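Local coordinates for protein leucyl aminopeptidase (PDB 5NTD) that probably removes N-terminal residues such as leucine from peptides, as a manganese-bound M17 aminopeptidase held here with the inhibitor bestatin, at residues I397-T403 with H491-A497; L286-G290 with C337-L341; H413-V419 with T438-Y444. All blocks are in the same frame, centred on the assembly; numbering follows the deposited sequence.

Interaction 1: I397-T403 with H491-A497; sequences IDMATLT and HIHVDLA. With BES (2-(3-amino-2-hydroxy-4-phenyl-butyrylamino)-4-methyl-pentanoic acid), chain B.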
loop_
_atom_site.group_PDB
_atom_site.type_symbol
_atom_site.label_atom_id
_atom_site.label_comp_id
_atom_site.label_asym_id
_atom_site.label_seq_id
_atom_site.Cartn_x
_atom_site.Cartn_y
_atom_site.Cartn_z
ATOM N N ILE G 397 -32.707 -16.944 13.646
ATOM C CA ILE G 397 -32.299 -15.615 13.216
ATOM C C ILE G 397 -30.945 -15.339 13.800
ATOM O O ILE G 397 -30.777 -15.320 15.032
ATOM C CB ILE G 397 -33.245 -14.504 13.681
ATOM C CG1 ILE G 397 -34.669 -14.770 13.215
ATOM C CG2 ILE G 397 -32.783 -13.141 13.158
ATOM C CD1 ILE G 397 -35.681 -13.813 13.815
ATOM N N ASP G 398 -29.964 -15.152 12.936
ATOM C CA ASP G 398 -28.659 -14.698 13.435
ATOM C C ASP G 398 -28.460 -13.248 12.989
ATOM O O ASP G 398 -28.860 -12.868 11.893
ATOM C CB ASP G 398 -27.518 -15.626 13.026
ATOM C CG ASP G 398 -27.034 -15.384 11.610
ATOM O OD1 ASP G 398 -26.384 -14.346 11.395
ATOM O OD2 ASP G 398 -27.377 -16.204 10.739
ATOM N N MET G 399 -27.891 -12.469 13.880
ATOM C CA MET G 399 -27.621 -11.062 13.630
ATOM C C MET G 399 -26.166 -10.780 13.940
ATOM O O MET G 399 -25.668 -11.168 14.979
ATOM C CB MET G 399 -28.504 -10.133 14.469
ATOM C CG MET G 399 -29.998 -10.384 14.270
ATOM S SD MET G 399 -31.036 -9.239 15.177
ATOM C CE MET G 399 -31.522 -8.124 13.899
ATOM N N ALA G 400 -25.508 -10.090 13.016
ATOM C CA ALA G 400 -24.045 -9.917 13.089
ATOM C C ALA G 400 -23.547 -8.752 12.290
ATOM O O ALA G 400 -23.998 -8.493 11.189
ATOM C CB ALA G 400 -23.374 -11.176 12.620
ATOM N N THR G 401 -22.600 -8.060 12.876
ATOM C CA THR G 401 -21.829 -7.008 12.166
ATOM C C THR G 401 -20.727 -7.685 11.346
ATOM O O THR G 401 -19.561 -7.681 11.708
ATOM C CB THR G 401 -21.225 -6.011 13.152
ATOM O OG1 THR G 401 -20.583 -6.735 14.214
ATOM C CG2 THR G 401 -22.314 -5.154 13.737
ATOM N N LEU G 402 -21.127 -8.337 10.289
ATOM C CA LEU G 402 -20.325 -9.431 9.764
ATOM C C LEU G 402 -19.313 -9.068 8.653
ATOM O O LEU G 402 -18.225 -9.618 8.655
ATOM C CB LEU G 402 -21.199 -10.617 9.312
ATOM C CG LEU G 402 -20.466 -11.961 9.199
ATOM C CD1 LEU G 402 -19.816 -12.374 10.516
ATOM C CD2 LEU G 402 -21.414 -13.037 8.732
ATOM N N THR G 403 -19.705 -8.236 7.702
ATOM C CA THR G 403 -18.863 -7.984 6.537
ATOM C C THR G 403 -18.824 -6.527 6.159
ATOM O O THR G 403 -19.851 -5.852 6.163
ATOM C CB THR G 403 -19.309 -8.782 5.282
ATOM O OG1 THR G 403 -20.589 -8.326 4.840
ATOM C CG2 THR G 403 -19.391 -10.278 5.539
ATOM N N HIS G 491 -34.165 -20.005 8.056
ATOM C CA HIS G 491 -32.953 -19.366 8.607
ATOM C C HIS G 491 -32.759 -17.977 8.007
ATOM O O HIS G 491 -32.673 -17.829 6.798
ATOM C CB HIS G 491 -31.718 -20.198 8.343
ATOM C CG HIS G 491 -30.458 -19.513 8.745
ATOM N ND1 HIS G 491 -29.370 -19.415 7.924
ATOM C CD2 HIS G 491 -30.131 -18.849 9.883
ATOM C CE1 HIS G 491 -28.425 -18.721 8.533
ATOM N NE2 HIS G 491 -28.864 -18.357 9.717
ATOM N N ILE G 492 -32.745 -16.989 8.880
ATOM C CA ILE G 492 -32.586 -15.606 8.501
ATOM C C ILE G 492 -31.255 -15.077 9.036
ATOM O O ILE G 492 -31.076 -14.954 10.236
ATOM C CB ILE G 492 -33.691 -14.709 9.067
ATOM C CG1 ILE G 492 -35.079 -15.205 8.613
ATOM C CG2 ILE G 492 -33.488 -13.263 8.596
ATOM C CD1 ILE G 492 -36.236 -14.552 9.341
ATOM N N HIS G 493 -30.339 -14.787 8.115
ATOM C CA HIS G 493 -29.062 -14.198 8.461
ATOM C C HIS G 493 -29.125 -12.703 8.190
ATOM O O HIS G 493 -29.398 -12.279 7.086
ATOM C CB HIS G 493 -27.933 -14.850 7.680
ATOM C CG HIS G 493 -26.643 -14.083 7.736
ATOM N ND1 HIS G 493 -25.971 -13.837 8.912
ATOM C CD2 HIS G 493 -25.938 -13.458 6.768
ATOM C CE1 HIS G 493 -24.908 -13.102 8.668
ATOM N NE2 HIS G 493 -24.855 -12.875 7.369
ATOM N N VAL G 494 -28.901 -11.935 9.223
ATOM C CA VAL G 494 -28.953 -10.462 9.175
ATOM C C VAL G 494 -27.544 -9.866 9.363
ATOM O O VAL G 494 -26.948 -9.954 10.428
ATOM C CB VAL G 494 -29.867 -9.862 10.250
ATOM C CG1 VAL G 494 -30.053 -8.366 10.045
ATOM C CG2 VAL G 494 -31.211 -10.542 10.230
ATOM N N ASP G 495 -27.022 -9.300 8.288
ATOM C CA ASP G 495 -25.705 -8.665 8.304
ATOM C C ASP G 495 -25.973 -7.195 8.520
ATOM O O ASP G 495 -26.465 -6.494 7.636
ATOM C CB ASP G 495 -24.936 -8.906 7.004
ATOM C CG ASP G 495 -23.452 -8.531 7.119
ATOM O OD1 ASP G 495 -23.105 -7.689 7.973
ATOM O OD2 ASP G 495 -22.642 -9.071 6.329
ATOM N N LEU G 496 -25.664 -6.733 9.704
ATOM C CA LEU G 496 -25.935 -5.324 10.088
ATOM C C LEU G 496 -24.671 -4.535 10.477
ATOM O O LEU G 496 -24.682 -3.663 11.330
ATOM C CB LEU G 496 -26.989 -5.239 11.196
ATOM C CG LEU G 496 -26.981 -6.311 12.282
ATOM C CD1 LEU G 496 -25.701 -6.296 13.088
ATOM C CD2 LEU G 496 -28.162 -6.080 13.203
ATOM N N ALA G 497 -23.609 -4.843 9.763
ATOM C CA ALA G 497 -22.291 -4.199 9.979
ATOM C C ALA G 497 -22.391 -2.690 10.104
ATOM O O ALA G 497 -21.870 -2.092 11.019
ATOM C CB ALA G 497 -21.304 -4.592 8.882
HETATM N N2 BES B . -16.391 -7.301 12.238
HETATM C C1 BES B . -15.861 -7.259 10.876
HETATM C C6 BES B . -16.869 -6.701 9.841
HETATM C C7 BES B . -16.992 -5.207 9.721
HETATM C C8 BES B . -17.823 -4.491 10.571
HETATM C C12 BES B . -16.320 -4.519 8.719
HETATM C C9 BES B . -17.945 -3.109 10.452
HETATM C C11 BES B . -16.438 -3.126 8.599
HETATM C C10 BES B . -17.244 -2.417 9.468
HETATM C C2 BES B . -15.427 -8.701 10.536
HETATM O O2 BES B . -15.006 -9.489 11.692
HETATM C C3 BES B . -14.253 -8.619 9.606
HETATM O O3 BES B . -13.146 -8.556 10.190
HETATM N N1 BES B . -14.582 -8.677 8.305
HETATM C C4 BES B . -13.661 -8.626 7.209
HETATM C C13 BES B . -13.216 -10.020 6.778
HETATM C C14 BES B . -11.971 -10.048 5.892
HETATM C C15 BES B . -10.790 -9.188 6.322
HETATM C C16 BES B . -11.450 -11.462 5.807
HETATM C C5 BES B . -14.285 -7.981 6.019
HETATM O O1 BES B . -13.588 -7.208 5.363
HETATM O O4 BES B . -15.454 -8.239 5.716
#
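Asp398 faces His491 and His493 across two parallel neighbours, strands 397-400 and 491-495, in the central sheet of the M17 catalytic domain. Backbone bonds knit the pair: Asp398 N to Ile492 O, Val494 N to Asp398 O, Ala400 N to Val494 O, Leu496 N to Ala400 O. The Asp398 side chain leaves the backbone with CG between N and the carbonyl carbon (chi1 81°). CB packs against Val287 O of the strand beyond, and CG comes within 3.3 Å of His493 ND1. At the tip the oxygens divide: OD1 uses its syn lone pair to take the N-H of His493 ND1 at 2.6 Å, in the plane of that ring, while OD2 accepts from His491 NE2 at 2.8 Å, nearly in line with the C-O bond. Two imidazole donors thus fix the rotation of one buried carboxylate, a task suited to a short acid. On the other face Ile397 lies beside Ile492 and Met399 beside Val494, with helix 511-519 on the first three and strand 415-419 on Val494.

Where the strands end, Asp495 gathers the active-site loop. Its OD1 receives Leu402 N from 48° above the carboxylate plane, and its OD2 accepts the hydroxyl of Thr403 OG1 at 2.6 Å. The loop, folded through an inverse gamma turn at Thr401, lines the inhibitor site: Thr401 O stands 3.2 Å from bestatin N2, and Ala497 CB lies 3.9 Å from the phenyl carbon C8.

Interaction 2: L286-G290 with C337-L341; sequences LVGKG and CTLCL. With MN (manganese (II) ion), chain C; BES (2-(3-amino-2-hydroxy-4-phenyl-butyrylamino)-4-methyl-pentanoic acid), chain B.
The flat groups joining Leu286-Gly290 to Cys337-Leu341 are backbone peptides, which meet through their N-H and C=O groups as two parallel strands of the catalytic-domain sheet. On one face of this pair Val287, Thr338 and Cys340 meet helix 374-387, and Lys289 leaves the same face; on the other are Leu286, Cys337, Leu339 and Leu341, with glycine at 288 and 290, and helices 314-328 and 222-236 pack there.

Four backbone hydrogen bonds run along the margin between the strands. Thr338 N gives to Leu286 O at 2.8 Å, Gly288 N to Thr338 O, Cys340 N to Gly288 O, and Gly290 N to Cys340 O. The last is the most bent of the four (132° at the hydrogen), its donor standing 40° out of the carbonyl plane. A water donates to Leu286 O and also bonds to Thr338 OG1, whose hydroxyl is shared with Thr271 on the neighbouring strand 268-274.

Side chains touch sparingly. Val287 CG1 rests 3.8 Å from Cys340 SG, a small sulfur that fits beside a branched residue. Leu341 CD2 comes 3.9 Å from Gly290 CA; together with Cys340 O it fills the place where a side chain would stand, which suits glycine there.

Lys289 takes little part in this packing and instead reaches into the active site. With CG anti to the backbone N (chi1 176°) and every later torsion extended, it spans from sheet to metal like a straight rod, a length suited to the gap. Asp294, Asp312 and Glu373 also bind this manganese ion, and bestatin chelates it through N2 and O2. Lys289 NZ is bound to the manganese at 2.1 Å, with bestatin N2 2.8 Å from that same NZ.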
loop_
_atom_site.group_PDB
_atom_site.type_symbol
_atom_site.label_atom_id
_atom_site.label_comp_id
_atom_site.label_asym_id
_atom_site.label_seq_id
_atom_site.Cartn_x
_atom_site.Cartn_y
_atom_site.Cartn_z
ATOM N N LEU G 286 -32.634 -17.053 18.462
ATOM C CA LEU G 286 -31.829 -15.908 18.093
ATOM C C LEU G 286 -30.378 -16.225 18.380
ATOM O O LEU G 286 -30.054 -16.775 19.430
ATOM C CB LEU G 286 -32.212 -14.654 18.880
ATOM C CG LEU G 286 -33.693 -14.275 18.840
ATOM C CD1 LEU G 286 -33.973 -13.119 19.797
ATOM C CD2 LEU G 286 -34.128 -13.877 17.435
ATOM N N VAL G 287 -29.502 -15.822 17.466
ATOM C CA VAL G 287 -28.046 -15.982 17.649
ATOM C C VAL G 287 -27.338 -14.674 17.256
ATOM O O VAL G 287 -27.534 -14.178 16.189
ATOM C CB VAL G 287 -27.512 -17.126 16.789
ATOM C CG1 VAL G 287 -26.036 -17.363 17.076
ATOM C CG2 VAL G 287 -28.291 -18.393 17.072
ATOM N N GLY G 288 -26.535 -14.149 18.154
ATOM C CA GLY G 288 -25.891 -12.862 17.947
ATOM C C GLY G 288 -24.373 -12.897 18.026
ATOM O O GLY G 288 -23.805 -13.533 18.897
ATOM N N LYS G 289 -23.737 -12.220 17.073
ATOM C CA LYS G 289 -22.256 -12.069 17.053
ATOM C C LYS G 289 -21.920 -11.064 18.139
ATOM O O LYS G 289 -22.228 -9.876 18.031
ATOM C CB LYS G 289 -21.728 -11.606 15.678
ATOM C CG LYS G 289 -20.224 -11.343 15.633
ATOM C CD LYS G 289 -19.751 -10.691 14.311
ATOM C CE LYS G 289 -18.260 -10.318 14.336
ATOM N NZ LYS G 289 -17.714 -9.550 13.180
ATOM N N GLY G 290 -21.286 -11.555 19.182
ATOM C CA GLY G 290 -20.910 -10.719 20.319
ATOM C C GLY G 290 -19.425 -10.504 20.444
ATOM O O GLY G 290 -18.807 -10.809 21.464
ATOM N N CYS G 337 -32.059 -17.102 22.984
ATOM C CA CYS G 337 -31.167 -16.015 22.579
ATOM C C CYS G 337 -29.753 -16.371 22.985
ATOM O O CYS G 337 -29.402 -16.404 24.154
ATOM C CB CYS G 337 -31.559 -14.699 23.225
ATOM S SG CYS G 337 -30.432 -13.337 22.800
ATOM N N THR G 338 -28.968 -16.702 21.977
ATOM C CA THR G 338 -27.593 -17.183 22.187
ATOM C C THR G 338 -26.618 -16.063 21.799
ATOM O O THR G 338 -26.557 -15.629 20.653
ATOM C CB THR G 338 -27.332 -18.486 21.421
ATOM O OG1 THR G 338 -28.157 -19.528 21.968
ATOM C CG2 THR G 338 -25.870 -18.907 21.530
ATOM N N LEU G 339 -25.879 -15.606 22.786
ATOM C CA LEU G 339 -24.862 -14.572 22.611
ATOM C C LEU G 339 -23.498 -15.239 22.452
ATOM O O LEU G 339 -23.040 -15.969 23.325
ATOM C CB LEU G 339 -24.818 -13.630 23.789
ATOM C CG LEU G 339 -26.157 -13.039 24.220
ATOM C CD1 LEU G 339 -25.925 -12.191 25.462
ATOM C CD2 LEU G 339 -26.803 -12.208 23.125
ATOM N N CYS G 340 -22.874 -14.986 21.309
ATOM C CA CYS G 340 -21.575 -15.564 20.996
ATOM C C CYS G 340 -20.535 -14.529 21.375
ATOM O O CYS G 340 -20.132 -13.689 20.563
ATOM C CB CYS G 340 -21.478 -15.933 19.524
ATOM S SG CYS G 340 -22.785 -17.025 18.941
ATOM N N LEU G 341 -20.113 -14.596 22.620
ATOM C CA LEU G 341 -19.238 -13.568 23.212
ATOM C C LEU G 341 -17.765 -13.964 23.192
ATOM O O LEU G 341 -17.355 -15.008 23.696
ATOM C CB LEU G 341 -19.614 -13.263 24.644
ATOM C CG LEU G 341 -21.054 -12.842 24.866
ATOM C CD1 LEU G 341 -21.318 -12.658 26.369
ATOM C CD2 LEU G 341 -21.385 -11.560 24.135
HETATM MN MN MN C . -15.775 -8.878 13.343
HETATM N N2 BES B . -16.391 -7.301 12.238
HETATM C C1 BES B . -15.861 -7.259 10.876
HETATM C C6 BES B . -16.869 -6.701 9.841
HETATM C C7 BES B . -16.992 -5.207 9.721
HETATM C C8 BES B . -17.823 -4.491 10.571
HETATM C C12 BES B . -16.320 -4.519 8.719
HETATM C C9 BES B . -17.945 -3.109 10.452
HETATM C C11 BES B . -16.438 -3.126 8.599
HETATM C C10 BES B . -17.244 -2.417 9.468
HETATM C C2 BES B . -15.427 -8.701 10.536
HETATM O O2 BES B . -15.006 -9.489 11.692
HETATM C C3 BES B . -14.253 -8.619 9.606
HETATM O O3 BES B . -13.146 -8.556 10.190
HETATM N N1 BES B . -14.582 -8.677 8.305
HETATM C C4 BES B . -13.661 -8.626 7.209
HETATM C C13 BES B . -13.216 -10.020 6.778
HETATM C C14 BES B . -11.971 -10.048 5.892
HETATM C C15 BES B . -10.790 -9.188 6.322
HETATM C C16 BES B . -11.450 -11.462 5.807
HETATM C C5 BES B . -14.285 -7.981 6.019
HETATM O O1 BES B . -13.588 -7.208 5.363
HETATM O O4 BES B . -15.454 -8.239 5.716
HETATM O O HOH W 1 -30.496 -19.208 20.478
#

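Interaction 3: H413-V419 with T438-Y444; sequences HHAGLYV and TCFPVLY
His413 opens the contact through its backbone: His413 O accepts the hydroxyl of Thr438 OG1 at 2.8 Å, from above the carbonyl plane. The same OG1 lies over the centre of the next side chain, the His414 ring, 3.5 Å above its plane, while Cys439 O sits at the ring edge, 3.3 Å from His414 CD2. The far nitrogen, NE2, is bonded to Asn114 O, so this bond fixes the ring's turn while the threonine packs over its face.

From Ala415 the chain pairs in parallel with 439-441, the two strands of a beta-alpha-beta unit joined by helix 422-435. Ala415 N gives to Thr438 O and Ala415 O takes Phe440 N; the small Ala415 CB rests against Cys439 SG. Gly416 CA makes a CA-H...O contact of 3.3 Å with Phe440 O. Leu417 N bonds to Phe440 O and Leu417 O to Val442 N, and Leu417 CG lies 3.7 Å from Cys439 CB, the side chain facing the connecting helix.

Tyr418 meets Leu443 O at its ring edge and Tyr444 CD1 over one face, a chi1 of 177° swinging the ring opposite its own backbone N; the two tyrosine planes meet at 50°. Val419 N reaches Val442 O through a bridging water, and Val419 O lies 3.3 Å above the Tyr444 ring while accepting a hydrogen bond from Arg113 NH1 of the second subunit. Bonding that passes from direct to water-bridged, with aromatic packing beyond, implies chains that move apart beyond Val442 and an end of the pair shaped partly by the subunit interface.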
loop_
_atom_site.group_PDB
_atom_site.type_symbol
_atom_site.label_atom_id
_atom_site.label_comp_id
_atom_site.label_asym_id
_atom_site.label_seq_id
_atom_site.Cartn_x
_atom_site.Cartn_y
_atom_site.Cartn_z
ATOM N N HIS G 413 -27.959 2.044 5.799
ATOM C CA HIS G 413 -29.289 2.048 6.429
ATOM C C HIS G 413 -30.057 0.771 6.321
ATOM O O HIS G 413 -31.069 0.612 6.970
ATOM C CB HIS G 413 -30.154 3.191 5.900
ATOM C CG HIS G 413 -29.463 4.507 5.955
ATOM N ND1 HIS G 413 -28.638 4.947 4.944
ATOM C CD2 HIS G 413 -29.415 5.451 6.921
ATOM C CE1 HIS G 413 -28.131 6.119 5.274
ATOM N NE2 HIS G 413 -28.585 6.445 6.468
ATOM N N HIS G 414 -29.598 -0.108 5.470
ATOM C CA HIS G 414 -30.289 -1.366 5.222
ATOM C C HIS G 414 -29.398 -2.553 5.557
ATOM O O HIS G 414 -28.382 -2.768 4.893
ATOM C CB HIS G 414 -30.699 -1.495 3.761
ATOM C CG HIS G 414 -31.791 -0.563 3.351
ATOM N ND1 HIS G 414 -31.578 0.774 3.106
ATOM C CD2 HIS G 414 -33.101 -0.783 3.137
ATOM C CE1 HIS G 414 -32.713 1.334 2.762
ATOM N NE2 HIS G 414 -33.654 0.415 2.783
ATOM N N ALA G 415 -29.803 -3.319 6.558
ATOM C CA ALA G 415 -29.131 -4.556 6.881
ATOM C C ALA G 415 -29.362 -5.555 5.759
ATOM O O ALA G 415 -30.438 -5.630 5.170
ATOM C CB ALA G 415 -29.640 -5.122 8.184
ATOM N N GLY G 416 -28.350 -6.337 5.475
ATOM C CA GLY G 416 -28.448 -7.347 4.416
ATOM C C GLY G 416 -29.074 -8.633 4.945
ATOM O O GLY G 416 -28.690 -9.113 5.997
ATOM N N LEU G 417 -29.987 -9.186 4.175
ATOM C CA LEU G 417 -30.617 -10.464 4.506
ATOM C C LEU G 417 -30.222 -11.617 3.583
ATOM O O LEU G 417 -30.445 -11.566 2.382
ATOM C CB LEU G 417 -32.142 -10.344 4.481
ATOM C CG LEU G 417 -32.775 -9.277 5.370
ATOM C CD1 LEU G 417 -34.295 -9.353 5.249
ATOM C CD2 LEU G 417 -32.346 -9.430 6.817
ATOM N N TYR G 418 -29.711 -12.679 4.190
ATOM C CA TYR G 418 -29.449 -13.936 3.488
ATOM C C TYR G 418 -30.389 -14.972 4.109
ATOM O O TYR G 418 -30.221 -15.337 5.279
ATOM C CB TYR G 418 -27.979 -14.338 3.668
ATOM C CG TYR G 418 -27.573 -15.654 3.064
ATOM C CD1 TYR G 418 -27.178 -15.729 1.712
ATOM C CD2 TYR G 418 -27.514 -16.820 3.836
ATOM C CE1 TYR G 418 -26.794 -16.939 1.149
ATOM C CE2 TYR G 418 -27.142 -18.039 3.271
ATOM C CZ TYR G 418 -26.768 -18.088 1.942
ATOM O OH TYR G 418 -26.374 -19.286 1.377
ATOM N N VAL G 419 -31.345 -15.428 3.338
ATOM C CA VAL G 419 -32.458 -16.186 3.866
ATOM C C VAL G 419 -32.783 -17.409 3.009
ATOM O O VAL G 419 -32.912 -17.301 1.799
ATOM C CB VAL G 419 -33.721 -15.311 3.967
ATOM C CG1 VAL G 419 -34.780 -15.968 4.860
ATOM C CG2 VAL G 419 -33.378 -13.944 4.544
ATOM N N THR G 438 -34.640 -0.792 8.572
ATOM C CA THR G 438 -34.830 -1.351 7.224
ATOM C C THR G 438 -33.759 -2.379 6.842
ATOM O O THR G 438 -32.653 -2.307 7.303
ATOM C CB THR G 438 -34.843 -0.265 6.143
ATOM O OG1 THR G 438 -33.757 0.624 6.370
ATOM C CG2 THR G 438 -36.130 0.518 6.193
ATOM N N CYS G 439 -34.170 -3.332 6.023
ATOM C CA CYS G 439 -33.345 -4.385 5.480
ATOM C C CYS G 439 -33.454 -4.454 3.963
ATOM O O CYS G 439 -34.344 -3.872 3.358
ATOM C CB CYS G 439 -33.710 -5.768 6.080
ATOM S SG CYS G 439 -33.611 -5.810 7.869
ATOM N N PHE G 440 -32.556 -5.233 3.372
ATOM C CA PHE G 440 -32.622 -5.542 1.933
ATOM C C PHE G 440 -31.957 -6.880 1.667
ATOM O O PHE G 440 -30.963 -7.217 2.307
ATOM C CB PHE G 440 -31.966 -4.433 1.118
ATOM C CG PHE G 440 -32.287 -4.520 -0.335
ATOM C CD1 PHE G 440 -33.553 -4.100 -0.804
ATOM C CD2 PHE G 440 -31.423 -5.131 -1.212
ATOM C CE1 PHE G 440 -33.887 -4.225 -2.139
ATOM C CE2 PHE G 440 -31.762 -5.281 -2.542
ATOM C CZ PHE G 440 -32.982 -4.821 -3.018
ATOM N N PRO G 441 -32.526 -7.699 0.764
ATOM C CA PRO G 441 -31.930 -9.014 0.554
ATOM C C PRO G 441 -30.629 -9.006 -0.204
ATOM O O PRO G 441 -30.384 -8.139 -1.062
ATOM C CB PRO G 441 -32.957 -9.765 -0.281
ATOM C CG PRO G 441 -34.012 -8.806 -0.630
ATOM C CD PRO G 441 -33.678 -7.463 -0.104
ATOM N N VAL G 442 -29.790 -9.980 0.146
ATOM C CA VAL G 442 -28.638 -10.321 -0.669
ATOM C C VAL G 442 -28.845 -11.688 -1.286
ATOM O O VAL G 442 -29.638 -12.476 -0.809
ATOM C CB VAL G 442 -27.303 -10.247 0.056
ATOM C CG1 VAL G 442 -27.040 -8.832 0.532
ATOM C CG2 VAL G 442 -27.249 -11.216 1.219
ATOM N N LEU G 443 -28.093 -11.945 -2.355
ATOM C CA LEU G 443 -28.233 -13.188 -3.139
ATOM C C LEU G 443 -28.198 -14.438 -2.253
ATOM O O LEU G 443 -27.277 -14.619 -1.505
ATOM C CB LEU G 443 -27.140 -13.300 -4.192
ATOM C CG LEU G 443 -27.105 -14.583 -5.014
ATOM C CD1 LEU G 443 -28.296 -14.653 -5.942
ATOM C CD2 LEU G 443 -25.805 -14.637 -5.816
ATOM N N TYR G 444 -29.234 -15.251 -2.372
ATOM C CA TYR G 444 -29.252 -16.615 -1.854
ATOM C C TYR G 444 -29.081 -17.590 -3.000
ATOM O O TYR G 444 -29.956 -17.793 -3.816
ATOM C CB TYR G 444 -30.557 -16.926 -1.102
ATOM C CG TYR G 444 -30.569 -18.298 -0.465
ATOM C CD1 TYR G 444 -29.950 -18.516 0.762
ATOM C CD2 TYR G 444 -31.208 -19.379 -1.081
ATOM C CE1 TYR G 444 -29.938 -19.753 1.348
ATOM C CE2 TYR G 444 -31.195 -20.652 -0.496
ATOM C CZ TYR G 444 -30.560 -20.816 0.710
ATOM O OH TYR G 444 -30.526 -22.036 1.314
HETATM O O HOH W 2 -31.714 -13.921 0.659
#

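How the interactions relate
All three interactions belong to one sheet of the catalytic domain. Strand 283-291 of interaction 2 bonds to strand 395-400 of interaction 1, whose partner 490-495 runs antiparallel to strand 415-419 of interaction 3. Interactions 1 and 2 are wholly buried, and both deliver residues to bestatin, one from a loop beyond the strand ends, the other through a metal-binding lysine. Buried carboxylates add to the backbone bonding in interaction 1, whereas interaction 2 is chiefly backbone bonding. Interaction 3, centred about 19 Å from the centre of interaction 2, is mostly buried with a few partly exposed residues, adds aromatic packing and a water to its backbone bonds, and meets the second subunit rather than the inhibitor.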